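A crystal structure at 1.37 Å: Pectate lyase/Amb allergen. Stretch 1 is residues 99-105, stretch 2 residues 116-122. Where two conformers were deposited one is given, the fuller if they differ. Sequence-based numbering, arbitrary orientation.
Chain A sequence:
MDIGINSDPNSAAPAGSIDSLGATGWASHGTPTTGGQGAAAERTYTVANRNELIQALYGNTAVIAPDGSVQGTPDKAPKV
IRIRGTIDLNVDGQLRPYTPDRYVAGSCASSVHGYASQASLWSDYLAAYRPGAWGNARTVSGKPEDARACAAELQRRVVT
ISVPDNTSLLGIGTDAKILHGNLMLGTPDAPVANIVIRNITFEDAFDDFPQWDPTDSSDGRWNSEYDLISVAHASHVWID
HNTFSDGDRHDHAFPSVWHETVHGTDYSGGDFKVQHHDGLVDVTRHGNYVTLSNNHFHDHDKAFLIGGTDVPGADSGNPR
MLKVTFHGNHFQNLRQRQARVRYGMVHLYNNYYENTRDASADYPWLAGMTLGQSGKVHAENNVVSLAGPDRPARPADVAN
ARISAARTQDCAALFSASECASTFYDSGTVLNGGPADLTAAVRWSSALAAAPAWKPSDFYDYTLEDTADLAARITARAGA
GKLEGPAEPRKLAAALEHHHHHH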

# COMPACT_ATOMS: atom_id res chain seq x y z
N THR A 99 -13.35 11.02 5.76
CA THR A 99 -12.24 11.71 5.14
C THR A 99 -11.79 12.77 6.13
O THR A 99 -12.55 13.11 7.05
CB THR A 99 -12.69 12.45 3.85
OG1 THR A 99 -13.56 13.52 4.23
CG2 THR A 99 -13.38 11.49 2.88
N PRO A 100 -10.57 13.29 5.97
CA PRO A 100 -10.17 14.36 6.89
C PRO A 100 -11.10 15.58 6.81
O PRO A 100 -11.38 16.23 7.82
CB PRO A 100 -8.76 14.70 6.40
CG PRO A 100 -8.25 13.39 5.88
CD PRO A 100 -9.43 12.79 5.18
N ASP A 101 -11.60 15.88 5.62
CA ASP A 101 -12.56 16.98 5.52
C ASP A 101 -13.85 16.74 6.28
O ASP A 101 -14.42 17.68 6.83
CB ASP A 101 -12.83 17.36 4.07
CG ASP A 101 -11.75 18.26 3.54
OD1 ASP A 101 -11.86 19.47 3.80
OD2 ASP A 101 -10.79 17.75 2.91
N ARG A 102 -14.32 15.50 6.31
CA ARG A 102 -15.48 15.16 7.12
C ARG A 102 -15.19 15.40 8.61
O ARG A 102 -16.01 15.93 9.35
CB ARG A 102 -15.87 13.69 6.89
CG ARG A 102 -16.65 13.41 5.58
CD ARG A 102 -18.13 13.12 5.92
NE ARG A 102 -18.72 14.38 6.37
CZ ARG A 102 -19.21 15.32 5.57
NH1 ARG A 102 -19.23 15.14 4.25
NH2 ARG A 102 -19.68 16.43 6.10
N TYR A 103 -14.02 14.95 9.07
CA TYR A 103 -13.67 15.13 10.47
C TYR A 103 -13.60 16.61 10.85
O TYR A 103 -14.03 16.99 11.94
CB TYR A 103 -12.36 14.42 10.82
CG TYR A 103 -12.51 12.93 11.02
CD1 TYR A 103 -13.31 12.43 12.03
CD2 TYR A 103 -11.81 12.03 10.23
CE1 TYR A 103 -13.44 11.08 12.24
CE2 TYR A 103 -11.93 10.65 10.43
CZ TYR A 103 -12.75 10.20 11.44
OH TYR A 103 -12.87 8.85 11.67
N VAL A 104 -13.06 17.43 9.95
CA VAL A 104 -13.01 18.87 10.19
C VAL A 104 -14.43 19.47 10.22
O VAL A 104 -14.80 20.20 11.14
CB VAL A 104 -12.12 19.58 9.16
CG1 VAL A 104 -12.28 21.11 9.27
CG2 VAL A 104 -10.67 19.13 9.36
N ALA A 105 -15.24 19.12 9.21
CA ALA A 105 -16.58 19.68 9.07
C ALA A 105 -17.53 19.24 10.17
O ALA A 105 -18.44 19.98 10.53
CB ALA A 105 -17.17 19.32 7.70
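Stretch 2 (116-122) ASQASLW

Residues 116-122 enter the contact through two non-helical residues, of which Ser117 is extended (phi/psi -161/157°), and then form a helix that begins at Gln118 and continues beyond Trp122. This helix lies nearly at right angles to helix 100-105: the angle between their N-to-C directions is 80°, and the axes approach to 9.8 Å. The backbones come nearest at the starts of the two helices, where the CA atoms of Asp101 and Gln118 are 5.1 Å apart. The contact is compact, burying 265 Å² summed over both sides.

Both helices open with the same kind of cap. In stretch 1, Thr99 OG1 accepts from Arg102 N at 3.0 Å; in stretch 2, Ser117, with chi1 in the p well, places OG 2.9 Å from Ser120 N. Each hydroxyl thus satisfies an amide of the first turn that has no backbone carbonyl partner within the helix. Backbone bonding follows directly, with Leu121 N 3.2 Å from Ser117 O and Trp122 N 2.8 Å from Gln118 O.

The polar link between the stretches is made by Asp101. Although its CA-to-CB bond points sideways, the carboxylate comes nearer to stretch 2, and OD1 accepts a hydrogen bond from Gln118 N at 2.9 Å with a nearly straight N-H...O angle of 167°. The first helix therefore supplies, from a side chain, an acceptor for another amide without a helical carbonyl partner at the start of the second. The same oxygen packs closely on the preceding residue, with Asp101 OD1 3.3 Å from Ser117 CA. The other carboxylate oxygen extends the link through water 1, which donates to Asp101 OD2 at 2.7 Å and accepts from Ala119 N at 2.9 Å. Asp101 thus serves two successive first-turn amides, of Gln118 and Ala119, which have no carbonyl partner within the helix, one directly and one through water.

Packing contacts lie beside this polar site. The side chain of Gln118, directed toward stretch 1, covers part of Pro100, with Pro100 CB 3.9 Å from Gln118 CG, and its amide oxygen reaches Val104, where Gln118 OE1 lies 3.9 Å from Val104 CG2. Val104 also points toward stretch 2. Its CG2 meets Leu121 CD2 at 4.1 Å, an apolar contact one turn further along the second helix, while Val104 CG1 rests 4.2 Å from Ser117 C. Arg102, Tyr103, Ser120 and Trp122 take no part in the contact.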

# COMPACT_ATOMS: atom_id res chain seq x y z
N ALA A 116 -13.00 25.76 7.08
CA ALA A 116 -13.90 25.35 6.01
C ALA A 116 -13.37 24.14 5.25
O ALA A 116 -14.09 23.57 4.43
CB ALA A 116 -14.14 26.50 5.05
N SER A 117 -12.13 23.75 5.52
CA SER A 117 -11.52 22.61 4.86
C SER A 117 -10.33 22.12 5.66
O SER A 117 -9.71 22.87 6.42
CB SER A 117 -11.04 22.99 3.46
OG SER A 117 -9.96 23.92 3.52
N GLN A 118 -9.99 20.84 5.46
CA GLN A 118 -8.74 20.30 5.94
C GLN A 118 -7.55 21.07 5.32
O GLN A 118 -6.57 21.35 6.01
CB GLN A 118 -8.67 18.80 5.64
CG GLN A 118 -7.27 18.17 5.65
CD GLN A 118 -6.65 18.05 7.02
OE1 GLN A 118 -7.01 18.77 7.96
NE2 GLN A 118 -5.71 17.13 7.15
N ALA A 119 -7.66 21.43 4.05
CA ALA A 119 -6.56 22.14 3.39
C ALA A 119 -6.24 23.45 4.14
O ALA A 119 -5.08 23.80 4.33
CB ALA A 119 -6.93 22.44 1.95
N SER A 120 -7.29 24.17 4.52
CA SER A 120 -7.10 25.42 5.24
C SER A 120 -6.48 25.20 6.62
O SER A 120 -5.56 25.91 7.02
CB SER A 120 -8.43 26.17 5.35
OG SER A 120 -8.31 27.28 6.21
N LEU A 121 -6.97 24.20 7.35
CA LEU A 121 -6.43 23.87 8.66
C LEU A 121 -4.96 23.50 8.54
O LEU A 121 -4.12 24.01 9.30
CB LEU A 121 -7.25 22.74 9.28
CG LEU A 121 -6.68 22.21 10.62
CD1 LEU A 121 -6.50 23.32 11.66
CD2 LEU A 121 -7.61 21.13 11.14
N TRP A 122 -4.65 22.59 7.62
CA TRP A 122 -3.29 22.12 7.46
C TRP A 122 -2.35 23.27 7.07
O TRP A 122 -1.26 23.40 7.63
CB TRP A 122 -3.27 21.01 6.41
CG TRP A 122 -1.94 20.33 6.17
CD1 TRP A 122 -1.24 20.33 5.00
CD2 TRP A 122 -1.19 19.53 7.09
NE1 TRP A 122 -0.11 19.57 5.13
CE2 TRP A 122 -0.05 19.07 6.40
CE3 TRP A 122 -1.37 19.15 8.42
CZ2 TRP A 122 0.91 18.25 7.00
CZ3 TRP A 122 -0.42 18.34 9.02
CH2 TRP A 122 0.71 17.90 8.31
O HOH W 1 -9.03 19.72 2.17